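Local coordinates for protein Vlm2 (Streptomyces tsusimaensis, PDB 6ECB) that helps build the depsipeptide valinomycin as a non-ribosomal peptide synthetase, the part modelled here being the thioesterase domain that probably releases the finished acyl chain, at residues G40-P45 with H68-P73; F92-A97 with F118-M123. All blocks are in the same frame, centred on the assembly; numbering follows the deposited sequence. Where two conformers were deposited one is given.

How the contacts relate
Contact 1 pairs two neighbouring strands of the central sheet, and contact 2 pairs two helices that pack near it; their centres lie about 10 Å apart. They follow one another along the chain, since strand 67-71 runs on to helix 86-97. That helix also joins them in space: V70 CG1 meets C93 SG at 3.8 Å, V42 CG1 meets A97 CB at 4.0 Å, and P73 CG rests 3.8 Å from F92 CD2. Contact 1 touches the presumed nucleophile elbow around S111 through the side chain of F43. Contact 2 is linked to it along the chain, since helix 112-126 starts directly after that serine.

Contact 1: residues G40-P45 with H68-P73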
loop_
_atom_site.group_PDB
_atom_site.type_symbol
_atom_site.label_atom_id
_atom_site.label_comp_id
_atom_site.label_asym_id
_atom_site.label_seq_id
_atom_site.Cartn_x
_atom_site.Cartn_y
_atom_site.Cartn_z
ATOM N N GLY A 40 -4.785 14.440 -6.745
ATOM C CA GLY A 40 -3.652 13.558 -6.543
ATOM C C GLY A 40 -3.929 12.474 -5.543
ATOM O O GLY A 40 -4.918 12.495 -4.809
ATOM N N ILE A 41 -3.029 11.482 -5.512
ATOM C CA ILE A 41 -3.022 10.476 -4.458
ATOM C C ILE A 41 -1.578 10.198 -4.085
ATOM O O ILE A 41 -0.720 10.029 -4.971
ATOM C CB ILE A 41 -3.660 9.115 -4.839
ATOM C CG1 ILE A 41 -5.035 9.267 -5.456
ATOM C CG2 ILE A 41 -3.702 8.221 -3.585
ATOM C CD1 ILE A 41 -5.514 7.920 -6.112
ATOM N N VAL A 42 -1.327 10.121 -2.781
ATOM C CA VAL A 42 -0.074 9.614 -2.231
ATOM C C VAL A 42 -0.403 8.314 -1.517
ATOM O O VAL A 42 -1.140 8.311 -0.515
ATOM C CB VAL A 42 0.586 10.594 -1.250
ATOM C CG1 VAL A 42 1.859 9.972 -0.712
ATOM C CG2 VAL A 42 0.875 11.940 -1.924
ATOM N N PHE A 43 0.166 7.220 -2.014
ATOM C CA PHE A 43 0.005 5.909 -1.408
ATOM C C PHE A 43 1.121 5.598 -0.420
ATOM O O PHE A 43 2.296 5.727 -0.743
ATOM C CB PHE A 43 -0.010 4.827 -2.483
ATOM C CG PHE A 43 -1.280 4.788 -3.305
ATOM C CD1 PHE A 43 -2.450 4.318 -2.748
ATOM C CD2 PHE A 43 -1.287 5.200 -4.623
ATOM C CE1 PHE A 43 -3.617 4.264 -3.498
ATOM C CE2 PHE A 43 -2.445 5.134 -5.378
ATOM C CZ PHE A 43 -3.595 4.651 -4.812
ATOM N N ALA A 44 0.745 5.121 0.739
ATOM C CA ALA A 44 1.643 4.604 1.753
ATOM C C ALA A 44 1.876 3.120 1.511
ATOM O O ALA A 44 0.946 2.396 1.135
ATOM C CB ALA A 44 1.071 4.819 3.153
ATOM N N PRO A 45 3.091 2.624 1.731
ATOM C CA PRO A 45 3.404 1.248 1.346
ATOM C C PRO A 45 2.913 0.227 2.360
ATOM O O PRO A 45 2.911 0.479 3.571
ATOM C CB PRO A 45 4.943 1.250 1.281
ATOM C CG PRO A 45 5.344 2.235 2.324
ATOM C CD PRO A 45 4.283 3.339 2.238
ATOM N N HIS A 68 1.547 9.443 -6.521
ATOM C CA HIS A 68 2.828 9.134 -5.916
ATOM C C HIS A 68 2.672 7.959 -4.971
ATOM O O HIS A 68 1.590 7.703 -4.440
ATOM C CB HIS A 68 3.382 10.293 -5.097
ATOM C CG HIS A 68 3.749 11.486 -5.911
ATOM N ND1 HIS A 68 2.892 12.547 -6.114
ATOM C CD2 HIS A 68 4.896 11.790 -6.557
ATOM C CE1 HIS A 68 3.509 13.462 -6.842
ATOM N NE2 HIS A 68 4.721 13.022 -7.135
ATOM N N GLY A 69 3.781 7.270 -4.723
ATOM C CA GLY A 69 3.877 6.388 -3.575
ATOM C C GLY A 69 5.097 6.756 -2.754
ATOM O O GLY A 69 6.082 7.286 -3.266
ATOM N N VAL A 70 5.017 6.473 -1.462
ATOM C CA VAL A 70 6.161 6.649 -0.582
ATOM C C VAL A 70 6.873 5.316 -0.452
ATOM O O VAL A 70 6.271 4.315 -0.061
ATOM C CB VAL A 70 5.745 7.170 0.792
ATOM C CG1 VAL A 70 6.978 7.320 1.658
ATOM C CG2 VAL A 70 5.039 8.495 0.647
ATOM N N GLU A 71 8.149 5.324 -0.762
ATOM C CA GLU A 71 9.022 4.179 -0.605
ATOM C C GLU A 71 9.736 4.287 0.742
ATOM O O GLU A 71 10.262 5.349 1.087
ATOM C CB GLU A 71 10.022 4.176 -1.747
ATOM C CG GLU A 71 10.882 3.015 -1.798
ATOM C CD GLU A 71 10.486 2.029 -2.878
ATOM O OE1 GLU A 71 9.285 1.835 -3.209
ATOM O OE2 GLU A 71 11.425 1.427 -3.360
ATOM N N ALA A 72 9.766 3.193 1.480
ATOM C CA ALA A 72 10.418 3.206 2.787
ATOM C C ALA A 72 11.902 3.539 2.648
ATOM O O ALA A 72 12.537 3.220 1.640
ATOM C CB ALA A 72 10.265 1.848 3.469
ATOM N N PRO A 73 12.516 4.121 3.691
ATOM C CA PRO A 73 13.968 4.271 3.671
ATOM C C PRO A 73 14.643 2.912 3.643
ATOM O O PRO A 73 14.107 1.927 4.151
ATOM C CB PRO A 73 14.268 5.021 4.974
ATOM C CG PRO A 73 13.137 4.798 5.833
ATOM C CD PRO A 73 11.927 4.584 4.954
HETATM O O HOH W 1 0.257 13.313 -5.467
HETATM O O HOH W 2 3.960 3.137 -1.574
#
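The F43 ring has I41 CG2 3.7 Å above one face, over its centre, and it also stacks with the ring of Y54. The H68 imidazole is met at its edge by a water lying in the ring plane, 2.8 Å from ND1, while L28 and R30 of strand 27-30 touch the same side chain. F43 and H68 sit on two neighbouring parallel strands, 40-44 and 67-71, of an alpha/beta-hydrolase sheet, joined through helix 55-60 as a beta-alpha-beta unit. Three backbone bonds tie the strands. H68 N donates to I41 O at 2.8 Å, nearly along the C=O axis. H68 O in turn takes the N-H of F43 from above its carbonyl plane, a straight bond at hydrogen (170°) but off the lone pairs. V70 N then reaches F43 O, again almost in line with the carbonyl. H68 and F43 thus each use both N-H and C=O across the pair, whereas V42 turns its backbone to Y106 and G108 of strand 105-110. V42 and H68 put their side chains on one face of the sheet, F43 on the other. V42 CG1, anti to its backbone N (179°), crosses V70 CG2 obliquely at 3.8 Å, and helix 86-97 packs on V70 through C93. Further along, P45 lays its ring against the V70 carbonyl, with CD 3.2 Å from V70 O. A second water donates to both acceptors there, 3.2 Å from F43 O and 3.0 Å from V70 O.

Contact 2: residues F92-A97 with F118-M123; sequences FCSDSA and FYLATM
The first residue of 92-97 to touch the partner is C93, on helix 86-97: its CB meets L120 CD1 at 3.7 Å, while its SG, beside the backbone N, lies against V70 of strand 67-71. One residue on, S94 faces helix 112-126 squarely, and the two backbones come nearest here, S94 CA standing 5.1 Å from L120 CA. S94 OG is also beside its own backbone N, which lets it hydrogen-bond back to V90 O one turn earlier. Held that way, the hydroxyl presents its oxygen to M123, with S94 OG 3.1 Å from M123 SD and 3.4 Å from M123 CB. M123 gets there with CG anti to the backbone N and an otherwise extended chain that bends at chi3 (-65°), so CB, CG and SD all run alongside the serine; V90 and Q91 touch the same side chain. The local axes of 92-97 and 118-123 cross at -59° and approach to 9.0 Å. In the alpha/beta-hydrolase fold of this thioesterase domain, strand 105-110 lies between the two helices in sequence, and helix 112-126 is the one that follows the presumed nucleophile elbow. D95 turns away from the partner helix and makes a weak, long ion pair with R127. A97, one turn after C93, meets the other branch of L120, its CB 3.9 Å from L120 CD2. With CG anti to its backbone N (chi1 -166°), L120 turns its fork to this helix: L120 CG stands 3.8 Å from S94 OG, and L120 CD2 passes 4.1 Å from S94 CA.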
loop_
_atom_site.group_PDB
_atom_site.type_symbol
_atom_site.label_atom_id
_atom_site.label_comp_id
_atom_site.label_asym_id
_atom_site.label_seq_id
_atom_site.Cartn_x
_atom_site.Cartn_y
_atom_site.Cartn_z
ATOM N N PHE A 92 8.323 8.891 8.833
ATOM C CA PHE A 92 9.021 8.932 7.554
ATOM C C PHE A 92 8.043 9.266 6.433
ATOM O O PHE A 92 8.331 10.098 5.559
ATOM C CB PHE A 92 9.685 7.595 7.231
ATOM C CG PHE A 92 10.963 7.307 7.981
ATOM C CD1 PHE A 92 12.065 8.144 7.878
ATOM C CD2 PHE A 92 11.085 6.136 8.713
ATOM C CE1 PHE A 92 13.254 7.838 8.536
ATOM C CE2 PHE A 92 12.258 5.822 9.375
ATOM C CZ PHE A 92 13.348 6.671 9.290
ATOM N N CYS A 93 6.886 8.605 6.438
ATOM C CA CYS A 93 5.946 8.736 5.335
ATOM C C CYS A 93 5.251 10.091 5.356
ATOM O O CYS A 93 4.993 10.683 4.296
ATOM C CB CYS A 93 4.924 7.608 5.389
ATOM S SG CYS A 93 5.602 5.998 4.975
ATOM N N SER A 94 4.949 10.599 6.551
ATOM C CA SER A 94 4.373 11.936 6.678
ATOM C C SER A 94 5.323 12.986 6.133
ATOM O O SER A 94 4.936 13.855 5.335
ATOM C CB SER A 94 4.055 12.246 8.148
ATOM O OG SER A 94 3.153 11.319 8.711
ATOM N N ASP A 95 6.580 12.920 6.555
ATOM C CA ASP A 95 7.566 13.869 6.095
ATOM C C ASP A 95 7.693 13.843 4.586
ATOM O O ASP A 95 7.842 14.889 3.965
ATOM C CB ASP A 95 8.917 13.566 6.723
ATOM C CG ASP A 95 8.982 13.950 8.197
ATOM O OD1 ASP A 95 8.073 14.631 8.722
ATOM O OD2 ASP A 95 9.977 13.566 8.828
ATOM N N SER A 96 7.680 12.653 3.984
ATOM C CA SER A 96 7.787 12.555 2.532
ATOM C C SER A 96 6.502 13.039 1.847
ATOM O O SER A 96 6.558 13.755 0.836
ATOM C CB SER A 96 8.107 11.096 2.162
ATOM O OG SER A 96 8.188 10.890 0.765
ATOM N N ALA A 97 5.350 12.640 2.357
ATOM C CA ALA A 97 4.092 13.022 1.722
ATOM C C ALA A 97 3.856 14.527 1.834
ATOM O O ALA A 97 3.216 15.125 0.965
ATOM C CB ALA A 97 2.926 12.272 2.356
ATOM N N PHE A 118 -3.746 6.148 7.345
ATOM C CA PHE A 118 -4.599 6.795 8.347
ATOM C C PHE A 118 -3.768 7.648 9.294
ATOM O O PHE A 118 -4.057 8.835 9.528
ATOM C CB PHE A 118 -5.391 5.735 9.138
ATOM C CG PHE A 118 -6.268 6.342 10.216
ATOM C CD1 PHE A 118 -5.758 6.644 11.470
ATOM C CD2 PHE A 118 -7.593 6.670 9.941
ATOM C CE1 PHE A 118 -6.569 7.246 12.438
ATOM C CE2 PHE A 118 -8.393 7.273 10.899
ATOM C CZ PHE A 118 -7.888 7.567 12.131
ATOM N N TYR A 119 -2.694 7.069 9.835
ATOM C CA TYR A 119 -1.886 7.792 10.801
ATOM C C TYR A 119 -1.090 8.921 10.139
ATOM O O TYR A 119 -0.909 9.986 10.748
ATOM C CB TYR A 119 -0.954 6.825 11.512
ATOM C CG TYR A 119 -1.549 6.190 12.748
ATOM C CD1 TYR A 119 -2.292 5.028 12.671
ATOM C CD2 TYR A 119 -1.298 6.721 13.998
ATOM C CE1 TYR A 119 -2.819 4.443 13.792
ATOM C CE2 TYR A 119 -1.811 6.126 15.134
ATOM C CZ TYR A 119 -2.584 4.995 15.016
ATOM O OH TYR A 119 -3.093 4.394 16.162
ATOM N N LEU A 120 -0.643 8.702 8.899
ATOM C CA LEU A 120 0.006 9.743 8.097
ATOM C C LEU A 120 -0.913 10.949 7.946
ATOM O O LEU A 120 -0.520 12.107 8.187
ATOM C CB LEU A 120 0.341 9.141 6.713
ATOM C CG LEU A 120 1.264 9.786 5.737
ATOM C CD1 LEU A 120 1.507 8.746 4.644
ATOM C CD2 LEU A 120 0.629 11.040 5.246
ATOM N N ALA A 121 -2.155 10.689 7.562
ATOM C CA ALA A 121 -3.129 11.769 7.440
ATOM C C ALA A 121 -3.319 12.503 8.761
ATOM O O ALA A 121 -3.409 13.740 8.776
ATOM C CB ALA A 121 -4.451 11.216 6.924
ATOM N N THR A 122 -3.391 11.777 9.887
ATOM C CA THR A 122 -3.580 12.481 11.149
ATOM C C THR A 122 -2.378 13.357 11.450
ATOM O O THR A 122 -2.532 14.486 11.940
ATOM C CB THR A 122 -3.852 11.541 12.341
ATOM O OG1 THR A 122 -2.653 10.890 12.748
ATOM C CG2 THR A 122 -4.886 10.518 12.024
ATOM N N MET A 123 -1.175 12.878 11.120
ATOM C CA MET A 123 0.024 13.675 11.353
ATOM C C MET A 123 0.053 14.924 10.470
ATOM O O MET A 123 0.450 15.998 10.932
ATOM C CB MET A 123 1.276 12.829 11.110
ATOM C CG MET A 123 2.576 13.451 11.546
ATOM S SD MET A 123 3.894 12.193 11.630
ATOM C CE MET A 123 3.316 11.128 12.929
#